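Local coordinates for gamma-glutamyl phosphate reductase (Thermotoga maritima, PDB 1O20), which probably catalyses the NADPH-dependent reduction of L-glutamyl phosphate to glutamate semialdehyde, the second step in making proline from glutamate, at residues Asp115-Ala120 with Glu422-Glu427; Gly265-Ala270 with Thr348-Ser353. All coordinates share one frame; numbering follows the deposited sequence.

Contact 1: residues Asp115-Ala120 with Glu422-Glu427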
loop_
_atom_site.group_PDB
_atom_site.type_symbol
_atom_site.label_atom_id
_atom_site.label_comp_id
_atom_site.label_asym_id
_atom_site.label_seq_id
_atom_site.Cartn_x
_atom_site.Cartn_y
_atom_site.Cartn_z
ATOM N N ASP A 115 -0.071 41.728 13.116
ATOM C CA ASP A 115 0.611 42.794 12.368
ATOM C C ASP A 115 0.454 42.754 10.852
ATOM O O ASP A 115 1.141 43.445 10.117
ATOM C CB ASP A 115 2.096 42.830 12.718
ATOM C CG ASP A 115 2.844 41.606 12.226
ATOM O OD1 ASP A 115 2.195 40.621 11.743
ATOM O OD2 ASP A 115 4.085 41.577 12.240
ATOM N N GLY A 116 -0.416 41.917 10.350
ATOM C CA GLY A 116 -0.688 41.978 8.928
ATOM C C GLY A 116 0.133 40.999 8.096
ATOM O O GLY A 116 -0.107 40.846 6.900
ATOM N N LEU A 117 1.080 40.314 8.721
ATOM C CA LEU A 117 1.902 39.336 7.982
ATOM C C LEU A 117 1.043 38.138 7.586
ATOM O O LEU A 117 0.433 37.511 8.457
ATOM C CB LEU A 117 3.037 38.896 8.852
ATOM C CG LEU A 117 4.129 38.093 8.160
ATOM C CD1 LEU A 117 4.736 38.903 7.081
ATOM C CD2 LEU A 117 5.158 37.748 9.229
ATOM N N ARG A 118 0.925 37.851 6.291
ATOM C CA ARG A 118 0.230 36.627 5.847
ATOM C C ARG A 118 1.155 35.401 5.906
ATOM O O ARG A 118 2.294 35.455 5.412
ATOM C CB ARG A 118 -0.349 36.682 4.403
ATOM C CG ARG A 118 -1.031 35.292 4.145
ATOM C CD ARG A 118 -2.012 35.151 3.043
ATOM N NE ARG A 118 -3.182 35.990 3.179
ATOM C CZ ARG A 118 -4.224 35.689 3.896
ATOM N NH1 ARG A 118 -4.301 34.558 4.601
ATOM N NH2 ARG A 118 -5.239 36.532 3.885
ATOM N N ILE A 119 0.656 34.321 6.501
ATOM C CA ILE A 119 1.340 33.036 6.577
ATOM C C ILE A 119 0.466 31.965 5.976
ATOM O O ILE A 119 -0.736 31.898 6.247
ATOM C CB ILE A 119 1.690 32.709 8.037
ATOM C CG1 ILE A 119 2.638 33.764 8.588
ATOM C CG2 ILE A 119 2.386 31.311 8.187
ATOM C CD1 ILE A 119 2.804 33.687 10.050
ATOM N N ALA A 120 1.060 31.111 5.165
ATOM C CA ALA A 120 0.356 29.956 4.620
ATOM C C ALA A 120 1.229 28.708 4.614
ATOM O O ALA A 120 2.438 28.800 4.425
ATOM C CB ALA A 120 -0.075 30.236 3.194
ATOM N N GLU A 422 5.035 43.156 4.019
ATOM C CA GLU A 422 5.152 44.507 3.509
ATOM C C GLU A 422 6.375 45.108 4.222
ATOM O O GLU A 422 6.300 46.186 4.807
ATOM C CB GLU A 422 3.834 45.338 3.739
ATOM C CG GLU A 422 2.640 44.725 2.993
ATOM C CD GLU A 422 1.329 45.459 3.180
ATOM O OE1 GLU A 422 1.323 46.617 3.656
ATOM O OE2 GLU A 422 0.282 44.878 2.830
ATOM N N TYR A 423 7.504 44.406 4.070
ATOM C CA TYR A 423 8.811 44.744 4.668
ATOM C C TYR A 423 8.722 44.606 6.161
ATOM O O TYR A 423 9.161 45.442 6.890
ATOM C CB TYR A 423 9.332 46.104 4.220
ATOM C CG TYR A 423 9.415 46.181 2.697
ATOM C CD1 TYR A 423 8.317 46.615 1.928
ATOM C CD2 TYR A 423 10.555 45.780 2.017
ATOM C CE1 TYR A 423 8.385 46.690 0.552
ATOM C CE2 TYR A 423 10.614 45.831 0.631
ATOM C CZ TYR A 423 9.494 46.280 -0.090
ATOM O OH TYR A 423 9.540 46.327 -1.465
ATOM N N HIS A 424 8.105 43.525 6.600
ATOM C CA HIS A 424 7.990 43.223 8.011
ATOM C C HIS A 424 9.339 42.799 8.604
ATOM O O HIS A 424 10.150 42.114 7.934
ATOM C CB HIS A 424 6.998 42.087 8.249
ATOM C CG HIS A 424 5.569 42.501 8.205
ATOM N ND1 HIS A 424 4.934 42.858 7.036
ATOM C CD2 HIS A 424 4.629 42.545 9.174
ATOM C CE1 HIS A 424 3.666 43.126 7.300
ATOM N NE2 HIS A 424 3.455 42.934 8.583
ATOM N N VAL A 425 9.535 43.187 9.866
ATOM C CA VAL A 425 10.753 42.903 10.625
ATOM C C VAL A 425 10.324 42.314 11.958
ATOM O O VAL A 425 9.217 42.569 12.445
ATOM C CB VAL A 425 11.692 44.141 10.832
ATOM C CG1 VAL A 425 12.086 44.720 9.534
ATOM C CG2 VAL A 425 11.057 45.221 11.721
ATOM N N ARG A 426 11.151 41.428 12.504
ATOM C CA ARG A 426 10.751 40.741 13.700
ATOM C C ARG A 426 10.988 41.657 14.893
ATOM O O ARG A 426 12.041 42.257 15.017
ATOM C CB ARG A 426 11.520 39.458 13.870
ATOM C CG ARG A 426 11.148 38.746 15.147
ATOM C CD ARG A 426 11.562 37.326 15.178
ATOM N NE ARG A 426 11.426 36.757 16.506
ATOM C CZ ARG A 426 11.803 35.520 16.807
ATOM N NH1 ARG A 426 12.278 34.721 15.860
ATOM N NH2 ARG A 426 11.693 35.070 18.055
ATOM N N GLU A 427 9.988 41.734 15.769
ATOM C CA GLU A 427 10.096 42.530 17.011
ATOM C C GLU A 427 11.250 42.081 17.921
ATOM O O GLU A 427 11.482 40.872 18.135
ATOM C CB GLU A 427 8.783 42.437 17.797
ATOM C CG GLU A 427 8.360 43.732 18.471
ATOM C CD GLU A 427 7.233 43.490 19.474
ATOM O OE1 GLU A 427 6.314 42.708 19.142
ATOM O OE2 GLU A 427 7.292 44.066 20.590
ATOM O OXT GLU A 427 11.941 42.957 18.459
HETATM O O HOH W 1 5.925 43.609 12.733
#
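The imidazole of H424 enters the bend at D115-L117 and makes one hydrogen bond across the contact. H424 NE2 donates to D115 O over 2.8 Å, and the N-H...O angle of 170° makes the bond nearly straight. The acceptor lies in the ring plane, whereas the donor stands well above the carbonyl plane of D115, so the fit is better on the imidazole side. L117 covers one face of the ring: its CD1 is 4.0 Å from the centroid of the H424 ring and 18° off the ring normal, a CH-pi contact displaced toward the rim. With CG anti to the backbone N (chi1 -169°), L117 can lay that branch over the ring. The carboxylate of D115, steeply inclined to the imidazole, brings OD2 to 3.3 Å from H424 CD2.

A second shell fixes these groups. E422 N donates to H424 ND1 at 3.0 Å, in the ring plane; with one ring nitrogen donating and the other accepting, the imidazole is probably neutral and its rotation is set. An Asx turn, L117 N to D115 OD1 at 3.2 Å, shapes the bend, and a side chain at G116 would run into D115 O, the acceptor H424 uses, at these backbone angles. D115 OD2 also takes a salt bridge from R113 and accepts from a water 2.8 Å away, which reaches V425 O weakly. Were H424 replaced by an alanine, D115 O would probably lose its donor and E422 N its acceptor, and L117 CD1 would have no ring to cover.

The contact thus ties the C-terminal tail to the turn between strands 107-112 and 118-125. Just beyond, backbone bonds of R118 with L420 and of A120 with V418 join strand 118-125 to 413-420, while I119 pairs with W111 on its other neighbour, 107-112.

Contact 2: residues Gly265-Ala270 with Thr348-Ser353; sequences GTCNAA and TGHSES
C267 and N268 pack against H350 where two loops run into strands 270-276 and 351-355 of the seven-stranded parallel sheet of an aldehyde dehydrogenase fold. Strand 239-243 lies between those two in the sheet, and its C239 touches both H350 and S351. In this superfamily the loop at such a position carries the nucleophilic cysteine, and the placing of C267 is consistent with that.

The sulfur-aromatic contact comes first. C267 SG is 3.6 Å from H350 NE2, but it stands 4.4 Å from the centroid of the H350 ring and 53° off the normal, so the approach is oblique, neither over the face nor at the edge. The backbone of C267 takes the face: its O lies 4.3 Å above the plane of the H350 ring, over the centre. H350 reaches this place because its CG is anti to the backbone N (chi1 -165°), which turns the imidazole to face C267 and N268.

The shortest contact between the segments is packing, N268 CB to H350 CE1 at 3.5 Å; the amide end of N268 turns elsewhere, giving ND2 to T383 O and receiving R381 NH1 at OD1.

Hydrogen bonds stay within each segment or go to third parties. A type I beta turn from T266 to A269, closed by A269 N to T266 O at 3.2 Å, presents C267 and N268 to the ring as its two central residues. T383 serves both sides, since it also bonds S351 OG through its own hydroxyl, and N268 O is bonded to T380 OG1. The histidine's rotation is set by its neighbour in sequence: H350 ND1 and S351 OG are 2.7 Å apart, a short hydrogen bond in which either atom could be the donor.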
loop_
_atom_site.group_PDB
_atom_site.type_symbol
_atom_site.label_atom_id
_atom_site.label_comp_id
_atom_site.label_asym_id
_atom_site.label_seq_id
_atom_site.Cartn_x
_atom_site.Cartn_y
_atom_site.Cartn_z
ATOM N N GLY A 265 -4.961 -13.831 0.347
ATOM C CA GLY A 265 -3.577 -13.538 -0.016
ATOM C C GLY A 265 -3.091 -12.083 0.149
ATOM O O GLY A 265 -1.909 -11.818 -0.011
ATOM N N THR A 266 -3.976 -11.149 0.478
ATOM C CA THR A 266 -3.573 -9.746 0.659
ATOM C C THR A 266 -3.651 -9.325 2.160
ATOM O O THR A 266 -4.352 -9.919 2.979
ATOM C CB THR A 266 -4.371 -8.832 -0.320
ATOM O OG1 THR A 266 -3.793 -7.500 -0.345
ATOM C CG2 THR A 266 -5.784 -8.622 0.147
ATOM N N CYS A 267 -2.873 -8.338 2.564
ATOM C CA CYS A 267 -2.547 -8.306 3.990
ATOM C C CYS A 267 -3.604 -7.653 4.895
ATOM O O CYS A 267 -3.456 -7.701 6.130
ATOM C CB CYS A 267 -1.175 -7.690 4.193
ATOM S SG CYS A 267 -1.214 -6.058 3.559
ATOM N N ASN A 268 -4.678 -7.088 4.322
ATOM C CA ASN A 268 -5.794 -6.581 5.139
ATOM C C ASN A 268 -6.843 -7.706 5.452
ATOM O O ASN A 268 -7.864 -7.461 6.071
ATOM C CB ASN A 268 -6.415 -5.313 4.492
ATOM C CG ASN A 268 -7.084 -5.591 3.153
ATOM O OD1 ASN A 268 -7.399 -6.761 2.818
ATOM N ND2 ASN A 268 -7.282 -4.535 2.359
ATOM N N ALA A 269 -6.571 -8.924 5.001
ATOM C CA ALA A 269 -7.325 -10.112 5.384
ATOM C C ALA A 269 -7.252 -10.295 6.901
ATOM O O ALA A 269 -6.190 -10.166 7.506
ATOM C CB ALA A 269 -6.740 -11.326 4.696
ATOM N N ALA A 270 -8.382 -10.590 7.521
ATOM C CA ALA A 270 -8.399 -10.934 8.939
ATOM C C ALA A 270 -7.639 -12.257 9.130
ATOM O O ALA A 270 -7.750 -13.162 8.322
ATOM C CB ALA A 270 -9.822 -11.069 9.405
ATOM N N THR A 348 0.131 -5.775 14.199
ATOM C CA THR A 348 1.223 -5.136 13.483
ATOM C C THR A 348 0.811 -3.747 13.024
ATOM O O THR A 348 1.460 -3.153 12.176
ATOM C CB THR A 348 1.632 -5.970 12.294
ATOM O OG1 THR A 348 0.495 -6.257 11.447
ATOM C CG2 THR A 348 2.174 -7.350 12.765
ATOM N N GLY A 349 -0.308 -3.246 13.540
ATOM C CA GLY A 349 -0.701 -1.875 13.288
ATOM C C GLY A 349 -1.319 -1.633 11.926
ATOM O O GLY A 349 -1.269 -0.532 11.410
ATOM N N HIS A 350 -1.929 -2.657 11.344
ATOM C CA HIS A 350 -2.572 -2.505 10.043
ATOM C C HIS A 350 -4.053 -2.182 10.207
ATOM O O HIS A 350 -4.453 -1.015 10.128
ATOM C CB HIS A 350 -2.337 -3.768 9.192
ATOM C CG HIS A 350 -2.646 -3.604 7.735
ATOM N ND1 HIS A 350 -3.922 -3.414 7.257
ATOM C CD2 HIS A 350 -1.831 -3.611 6.645
ATOM C CE1 HIS A 350 -3.883 -3.312 5.939
ATOM N NE2 HIS A 350 -2.626 -3.413 5.540
ATOM N N SER A 351 -4.864 -3.233 10.355
ATOM C CA SER A 351 -6.289 -3.131 10.455
ATOM C C SER A 351 -6.809 -3.963 11.653
ATOM O O SER A 351 -6.397 -5.086 11.858
ATOM C CB SER A 351 -6.924 -3.612 9.150
ATOM O OG SER A 351 -6.454 -2.818 8.092
ATOM N N GLU A 352 -7.731 -3.376 12.418
ATOM C CA GLU A 352 -8.345 -4.019 13.587
ATOM C C GLU A 352 -9.820 -3.641 13.637
ATOM O O GLU A 352 -10.171 -2.487 13.387
ATOM C CB GLU A 352 -7.630 -3.580 14.881
ATOM C CG GLU A 352 -6.119 -3.688 14.848
ATOM C CD GLU A 352 -5.576 -5.117 14.752
ATOM O OE1 GLU A 352 -6.376 -6.069 14.833
ATOM O OE2 GLU A 352 -4.347 -5.283 14.565
ATOM N N SER A 353 -10.669 -4.599 13.990
ATOM C CA SER A 353 -12.112 -4.415 13.991
ATOM C C SER A 353 -12.822 -4.941 15.243
ATOM O O SER A 353 -12.470 -6.004 15.798
ATOM C CB SER A 353 -12.718 -5.082 12.779
ATOM O OG SER A 353 -14.127 -4.816 12.734
#

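The two contacts sit in different parts of the molecule, with centres about 48 Å apart and nearest atoms about 30 Å apart, and they share no strand. Contact 1 is a surface contact about 41 Å from the chain centre, on the three-stranded antiparallel arm; contact 2 is largely buried, about 12 Å from that centre, at the seven-stranded parallel sheet. Each turns on a histidine, used differently. In contact 1 the ring donates across the interface, a water bridges weakly, and D115 has an ionic partner, R113, outside the contact. In contact 2 it offers surface to sulfur, carbonyl and methylene, leaving its polar bond to the adjacent serine.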